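Local coordinates for protein L-isoleucine-4-hydroxylase (Bacillus thuringiensis, PDB 6LNH) that catalyses the iron(II)- and 2-oxoglutarate-dependent hydroxylation of L-isoleucine to (4S)-4-hydroxy-L-isoleucine, at residues Ala52-Asp55 / Tyr56-Leu59; Leu117-Pro120 / Leu121-Asn124; Phe134-Asn137 / Ile138-Lys141. All coordinates share one frame; numbering follows the deposited sequence.

All three contacts are local and partly buried, set around helices 44-54 and 120-134. Interaction 1 runs from helix 44-54 into the loop beyond it, interaction 2 is the entry of helix 120-134, and interaction 3 the loop between that helix and strand 145-156. Each joins a buried side (Asp55 and Tyr56; Asn119, Leu121 and Ile122; Thr136 and Ile139) to exposed residues such as Asn58, Gln123 and Lys141. Interactions 1 and 2 touch, Ala52 CB lying 4.2 Å from Ile122 CD1; the centres of interactions 1 and 3 are about 32 Å apart. Backbone bonds of 3-10 spacing mark the first, an asparagine N-cap the second, a lysine ammonium held by carbonyls the third.

Interaction 1: Ala52-Asp55 / Tyr56-Leu59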
loop_
_atom_site.group_PDB
_atom_site.type_symbol
_atom_site.label_atom_id
_atom_site.label_comp_id
_atom_site.label_asym_id
_atom_site.label_seq_id
_atom_site.Cartn_x
_atom_site.Cartn_y
_atom_site.Cartn_z
ATOM N N ALA C 52 -17.107 -17.675 -4.360
ATOM C CA ALA C 52 -16.313 -17.722 -5.583
ATOM C C ALA C 52 -14.830 -17.559 -5.281
ATOM O O ALA C 52 -13.989 -18.241 -5.877
ATOM C CB ALA C 52 -16.789 -16.648 -6.558
ATOM N N GLN C 53 -14.491 -16.664 -4.351
ATOM C CA GLN C 53 -13.086 -16.434 -4.030
ATOM C C GLN C 53 -12.466 -17.667 -3.391
ATOM O O GLN C 53 -11.303 -17.994 -3.654
ATOM C CB GLN C 53 -12.946 -15.236 -3.091
ATOM C CG GLN C 53 -13.110 -13.878 -3.747
ATOM C CD GLN C 53 -13.124 -12.758 -2.726
ATOM O OE1 GLN C 53 -13.403 -12.987 -1.550
ATOM N NE2 GLN C 53 -12.817 -11.545 -3.167
ATOM N N LEU C 54 -13.235 -18.370 -2.559
ATOM C CA LEU C 54 -12.704 -19.530 -1.860
ATOM C C LEU C 54 -12.472 -20.705 -2.798
ATOM O O LEU C 54 -11.687 -21.601 -2.468
ATOM C CB LEU C 54 -13.652 -19.940 -0.732
ATOM C CG LEU C 54 -13.599 -19.086 0.535
ATOM C CD1 LEU C 54 -14.671 -19.509 1.535
ATOM C CD2 LEU C 54 -12.220 -19.151 1.162
ATOM N N ASP C 55 -13.144 -20.727 -3.953
ATOM C CA ASP C 55 -12.943 -21.808 -4.909
ATOM C C ASP C 55 -11.551 -21.794 -5.526
ATOM O O ASP C 55 -11.093 -22.837 -6.006
ATOM C CB ASP C 55 -13.994 -21.746 -6.015
ATOM C CG ASP C 55 -14.012 -23.004 -6.862
ATOM O OD1 ASP C 55 -14.072 -24.107 -6.281
ATOM O OD2 ASP C 55 -13.961 -22.893 -8.105
ATOM N N TYR C 56 -10.868 -20.649 -5.525
ATOM C CA TYR C 56 -9.534 -20.592 -6.108
ATOM C C TYR C 56 -8.508 -21.366 -5.292
ATOM O O TYR C 56 -7.407 -21.620 -5.793
ATOM C CB TYR C 56 -9.082 -19.139 -6.276
ATOM C CG TYR C 56 -9.705 -18.455 -7.472
ATOM C CD1 TYR C 56 -11.050 -18.102 -7.476
ATOM C CD2 TYR C 56 -8.956 -18.191 -8.610
ATOM C CE1 TYR C 56 -11.624 -17.485 -8.573
ATOM C CE2 TYR C 56 -9.520 -17.576 -9.712
ATOM C CZ TYR C 56 -10.854 -17.224 -9.689
ATOM O OH TYR C 56 -11.420 -16.617 -10.785
ATOM N N TYR C 57 -8.838 -21.743 -4.058
ATOM C CA TYR C 57 -7.983 -22.605 -3.256
ATOM C C TYR C 57 -8.114 -24.081 -3.619
ATOM O O TYR C 57 -7.440 -24.912 -3.001
ATOM C CB TYR C 57 -8.281 -22.412 -1.764
ATOM C CG TYR C 57 -7.932 -21.037 -1.236
ATOM C CD1 TYR C 57 -8.759 -19.946 -1.471
ATOM C CD2 TYR C 57 -6.762 -20.828 -0.517
ATOM C CE1 TYR C 57 -8.440 -18.689 -0.994
ATOM C CE2 TYR C 57 -6.431 -19.571 -0.037
ATOM C CZ TYR C 57 -7.274 -18.506 -0.279
ATOM O OH TYR C 57 -6.953 -17.254 0.194
ATOM N N ASN C 58 -8.973 -24.431 -4.582
ATOM C CA ASN C 58 -9.138 -25.810 -5.026
ATOM C C ASN C 58 -8.459 -26.107 -6.360
ATOM O O ASN C 58 -8.411 -27.273 -6.765
ATOM C CB ASN C 58 -10.630 -26.156 -5.121
ATOM C CG ASN C 58 -11.309 -26.176 -3.762
ATOM O OD1 ASN C 58 -10.837 -26.824 -2.828
ATOM N ND2 ASN C 58 -12.417 -25.455 -3.644
ATOM N N LEU C 59 -7.951 -25.087 -7.050
ATOM C CA LEU C 59 -7.263 -25.279 -8.323
ATOM C C LEU C 59 -5.969 -26.066 -8.140
ATOM O O LEU C 59 -5.239 -25.877 -7.166
ATOM C CB LEU C 59 -6.970 -23.928 -8.975
ATOM C CG LEU C 59 -8.177 -23.006 -9.157
ATOM C CD1 LEU C 59 -7.750 -21.674 -9.746
ATOM C CD2 LEU C 59 -9.242 -23.663 -10.024
#
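Tyr56 folds back against Ala52 and Gln53 of the preceding turn, and its atoms can be followed outward from the backbone. Tyr56 CB rests 3.6 Å from Gln53 O, the same oxygen that accepts a hydrogen bond from Tyr56 N. CG lies anti to the carbonyl carbon (chi1 -78°), which swings the ring toward the preceding turn and leaves Tyr56 CD1 3.3 Å from Ala52 O. That oxygen sits at the ring edge, in plane, where it meets the slightly positive C-H groups; Tyr56 CE1 follows, 3.7 Å from Ala52 O. At the tip, OH bonds to Ile240 O. The neighbouring Tyr57 also presents its edge to carbonyls, with Tyr57 CD1 3.5 Å from Leu54 O, while its ring makes a cation-pi contact with Arg153. Asn58 ND2 makes a weak bond of 3.4 Å to Asp55 OD1, the amide and carboxylate planes 59° apart. The backbone pairs Tyr56 N with Gln53 O, Tyr57 N with Leu54 O and Asn58 N with Asp55 O. The chain thus continues in 3-10 spacing, with aromatic edges against the carbonyls of Ala52 and Leu54, and the amides of Gln151 and Asn113, bonded to the Asp55 carboxylate, and more weakly Asn58, would be expected to stabilise its charge.

Interaction 2: Leu117-Pro120 / Leu121-Asn124; sequences LCNP and LIQN
Asn119 caps helix 120-134 by accepting Leu121 N on its side-chain OD1 at 2.8 Å, with the donor in the carbonyl plane. The link from residue i to i+2 makes this an Asx turn. Here CG points away from the backbone N (chi1 179°), which carries the amide alongside the Leu121 side chain, the two pointing the same way. Asn119 OD1 also lies 3.3 Å from Leu121 CB. The other amide atom, ND2, donates to Leu48 O, so the capping group is gripped from helix 44-54 as well. Regular helical bonding starts at once: Gln123 N donates to Asn119 O at 3.0 Å, and Asn124 N to Pro120 O at the same length. Farther out, the Gln123 side chain extends back over the incoming loop. Gln123 CG approaches Leu117 O to 3.3 Å, and Gln123 NE2 lies 3.6 Å from Cys118 CA. Next to the cap, Asn119 CB packs on Ile122 CG1 at 4.0 Å, and the buried Leu121 side chain leans on Leu48 and Leu49. Pro120, the first residue after the cap, has no N-H to offer, and it too touches Leu48. Proline removes one of the amides that would otherwise need a partner at a helix start, Asn119 satisfies the next, and its second bond through ND2 ties the cap to the adjacent helix.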
loop_
_atom_site.group_PDB
_atom_site.type_symbol
_atom_site.label_atom_id
_atom_site.label_comp_id
_atom_site.label_asym_id
_atom_site.label_seq_id
_atom_site.Cartn_x
_atom_site.Cartn_y
_atom_site.Cartn_z
ATOM N N LEU C 117 -19.640 -22.382 -11.361
ATOM C CA LEU C 117 -20.316 -21.946 -12.580
ATOM C C LEU C 117 -21.772 -21.572 -12.329
ATOM O O LEU C 117 -22.302 -20.678 -12.998
ATOM C CB LEU C 117 -20.252 -23.052 -13.637
ATOM C CG LEU C 117 -18.933 -23.380 -14.335
ATOM C CD1 LEU C 117 -19.095 -24.657 -15.146
ATOM C CD2 LEU C 117 -18.496 -22.232 -15.228
ATOM N N CYS C 118 -22.435 -22.230 -11.381
ATOM C CA CYS C 118 -23.809 -21.886 -11.041
ATOM C C CYS C 118 -23.918 -20.819 -9.957
ATOM O O CYS C 118 -25.037 -20.400 -9.639
ATOM C CB CYS C 118 -24.594 -23.142 -10.643
ATOM S SG CYS C 118 -24.051 -23.947 -9.130
ATOM N N ASN C 119 -22.804 -20.389 -9.368
ATOM C CA ASN C 119 -22.829 -19.276 -8.432
ATOM C C ASN C 119 -23.513 -18.088 -9.105
ATOM O O ASN C 119 -23.006 -17.586 -10.119
ATOM C CB ASN C 119 -21.409 -18.915 -7.993
ATOM C CG ASN C 119 -21.356 -17.732 -7.025
ATOM O OD1 ASN C 119 -22.065 -16.737 -7.176
ATOM N ND2 ASN C 119 -20.492 -17.843 -6.023
ATOM N N PRO C 120 -24.656 -17.626 -8.588
ATOM C CA PRO C 120 -25.406 -16.559 -9.272
ATOM C C PRO C 120 -24.584 -15.332 -9.621
ATOM O O PRO C 120 -24.902 -14.649 -10.602
ATOM C CB PRO C 120 -26.514 -16.228 -8.263
ATOM C CG PRO C 120 -26.739 -17.524 -7.554
ATOM C CD PRO C 120 -25.354 -18.090 -7.376
ATOM N N LEU C 121 -23.539 -15.021 -8.852
ATOM C CA LEU C 121 -22.701 -13.876 -9.192
ATOM C C LEU C 121 -21.879 -14.154 -10.446
ATOM O O LEU C 121 -21.761 -13.289 -11.322
ATOM C CB LEU C 121 -21.794 -13.520 -8.014
ATOM C CG LEU C 121 -20.718 -12.462 -8.253
ATOM C CD1 LEU C 121 -21.343 -11.100 -8.512
ATOM C CD2 LEU C 121 -19.774 -12.402 -7.068
ATOM N N ILE C 122 -21.305 -15.357 -10.548
ATOM C CA ILE C 122 -20.567 -15.744 -11.749
ATOM C C ILE C 122 -21.478 -15.762 -12.970
ATOM O O ILE C 122 -21.099 -15.291 -14.050
ATOM C CB ILE C 122 -19.878 -17.105 -11.536
ATOM C CG1 ILE C 122 -18.863 -17.010 -10.395
ATOM C CG2 ILE C 122 -19.208 -17.573 -12.821
ATOM C CD1 ILE C 122 -17.935 -15.809 -10.499
ATOM N N GLN C 123 -22.693 -16.303 -12.823
ATOM C CA GLN C 123 -23.630 -16.324 -13.943
ATOM C C GLN C 123 -23.982 -14.912 -14.393
ATOM O O GLN C 123 -24.136 -14.652 -15.592
ATOM C CB GLN C 123 -24.905 -17.075 -13.561
ATOM C CG GLN C 123 -24.799 -18.589 -13.518
ATOM C CD GLN C 123 -26.079 -19.230 -13.002
ATOM O OE1 GLN C 123 -26.910 -18.567 -12.382
ATOM N NE2 GLN C 123 -26.244 -20.523 -13.264
ATOM N N ASN C 124 -24.112 -13.985 -13.443
ATOM C CA ASN C 124 -24.428 -12.607 -13.797
ATOM C C ASN C 124 -23.264 -11.931 -14.512
ATOM O O ASN C 124 -23.474 -11.137 -15.437
ATOM C CB ASN C 124 -24.811 -11.820 -12.547
ATOM C CG ASN C 124 -25.292 -10.424 -12.865
ATOM O OD1 ASN C 124 -25.914 -10.192 -13.901
ATOM N ND2 ASN C 124 -24.989 -9.478 -11.984
#

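Interaction 3: Phe134-Asn137 / Ile138-Lys141; sequences FKTN and IIDK
Lys141 bends twice along its chain, at chi2 (54°) and chi3 (100°), and this curl turns NZ back to Phe134 O and Thr136 O. Lys141 NZ donates to Phe134 O at 2.7 Å from above the carbonyl plane, and to Thr136 O at 2.8 Å nearly along the C=O axis. A third bond, 2.6 Å from Lys141 NZ to Ile139 O, closes the set. Three carbonyls facing one nitrogen would be expected to favour its charged form and to tie the loop into a compact ring. Nearer the backbone, Lys141 CD lies 4.1 Å from Phe134 CD1, and the Phe134 ring meets Ile139 CG2 at its edge, near CD1. A chi1 of 69° sets Thr136 OG1 on the side from which it donates to Ala133 O; it also takes a weak bond from Ile138 N. Thr136 CB packs 3.6 Å from Ile138 CD1, which also approaches Asn137 OD1. The loop leads from helix 120-134 toward strand 145-156: Phe134 and Ile139 rest on Leu145 of that strand, Ile138 and Ile139 press on Pro175, in the loop before strand 176-184, and Val176 at its start, and Thr136 and Ile138 lie against Glu27 of helix 19-29.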
loop_
_atom_site.group_PDB
_atom_site.type_symbol
_atom_site.label_atom_id
_atom_site.label_comp_id
_atom_site.label_asym_id
_atom_site.label_seq_id
_atom_site.Cartn_x
_atom_site.Cartn_y
_atom_site.Cartn_z
ATOM N N PHE C 134 -22.047 -9.022 -27.480
ATOM C CA PHE C 134 -23.013 -9.020 -28.574
ATOM C C PHE C 134 -23.377 -7.628 -29.067
ATOM O O PHE C 134 -23.795 -7.487 -30.219
ATOM C CB PHE C 134 -24.271 -9.767 -28.145
ATOM C CG PHE C 134 -24.088 -11.245 -28.110
ATOM C CD1 PHE C 134 -22.998 -11.818 -28.739
ATOM C CD2 PHE C 134 -24.986 -12.063 -27.454
ATOM C CE1 PHE C 134 -22.808 -13.172 -28.719
ATOM C CE2 PHE C 134 -24.800 -13.429 -27.434
ATOM C CZ PHE C 134 -23.704 -13.985 -28.066
ATOM N N LYS C 135 -23.261 -6.598 -28.239
ATOM C CA LYS C 135 -23.585 -5.256 -28.703
ATOM C C LYS C 135 -22.395 -4.540 -29.327
ATOM O O LYS C 135 -22.516 -3.362 -29.681
ATOM C CB LYS C 135 -24.199 -4.433 -27.565
ATOM C CG LYS C 135 -25.492 -5.081 -27.064
ATOM C CD LYS C 135 -25.989 -4.549 -25.732
ATOM C CE LYS C 135 -27.506 -4.370 -25.752
ATOM N NZ LYS C 135 -27.961 -3.486 -26.863
ATOM N N THR C 136 -21.263 -5.220 -29.486
ATOM C CA THR C 136 -20.174 -4.665 -30.269
ATOM C C THR C 136 -20.330 -5.086 -31.729
ATOM O O THR C 136 -20.939 -6.112 -32.039
ATOM C CB THR C 136 -18.823 -5.134 -29.721
ATOM O OG1 THR C 136 -18.656 -6.533 -29.973
ATOM C CG2 THR C 136 -18.737 -4.896 -28.221
ATOM N N ASN C 137 -19.760 -4.281 -32.628
ATOM C CA ASN C 137 -19.617 -4.672 -34.029
ATOM C C ASN C 137 -18.459 -5.639 -34.254
ATOM O O ASN C 137 -18.286 -6.125 -35.377
ATOM C CB ASN C 137 -19.499 -3.435 -34.936
ATOM C CG ASN C 137 -18.293 -2.559 -34.622
ATOM O OD1 ASN C 137 -17.372 -2.959 -33.912
ATOM N ND2 ASN C 137 -18.301 -1.342 -35.161
ATOM N N ILE C 138 -17.662 -5.911 -33.217
ATOM C CA ILE C 138 -16.524 -6.818 -33.343
ATOM C C ILE C 138 -16.991 -8.259 -33.520
ATOM O O ILE C 138 -16.422 -9.014 -34.319
ATOM C CB ILE C 138 -15.571 -6.684 -32.137
ATOM C CG1 ILE C 138 -14.949 -5.287 -32.045
ATOM C CG2 ILE C 138 -14.454 -7.698 -32.228
ATOM C CD1 ILE C 138 -15.792 -4.264 -31.377
ATOM N N ILE C 139 -18.025 -8.667 -32.794
ATOM C CA ILE C 139 -18.463 -10.058 -32.797
ATOM C C ILE C 139 -19.491 -10.227 -33.905
ATOM O O ILE C 139 -20.539 -9.572 -33.906
ATOM C CB ILE C 139 -19.042 -10.463 -31.432
ATOM C CG1 ILE C 139 -17.918 -10.628 -30.407
ATOM C CG2 ILE C 139 -19.858 -11.749 -31.548
ATOM C CD1 ILE C 139 -17.042 -11.839 -30.639
ATOM N N ASP C 140 -19.181 -11.104 -34.854
ATOM C CA ASP C 140 -20.070 -11.372 -35.974
ATOM C C ASP C 140 -21.132 -12.357 -35.507
ATOM O O ASP C 140 -20.841 -13.532 -35.255
ATOM C CB ASP C 140 -19.257 -11.904 -37.152
ATOM C CG ASP C 140 -20.118 -12.435 -38.276
ATOM O OD1 ASP C 140 -21.157 -11.817 -38.592
ATOM O OD2 ASP C 140 -19.731 -13.468 -38.860
ATOM N N LYS C 141 -22.370 -11.877 -35.412
ATOM C CA LYS C 141 -23.516 -12.653 -34.955
ATOM C C LYS C 141 -23.937 -13.723 -35.948
ATOM O O LYS C 141 -24.931 -14.417 -35.706
ATOM C CB LYS C 141 -24.684 -11.711 -34.653
ATOM C CG LYS C 141 -24.780 -11.297 -33.190
ATOM C CD LYS C 141 -23.469 -10.704 -32.684
ATOM C CE LYS C 141 -23.503 -9.186 -32.654
ATOM N NZ LYS C 141 -22.226 -8.601 -32.129
#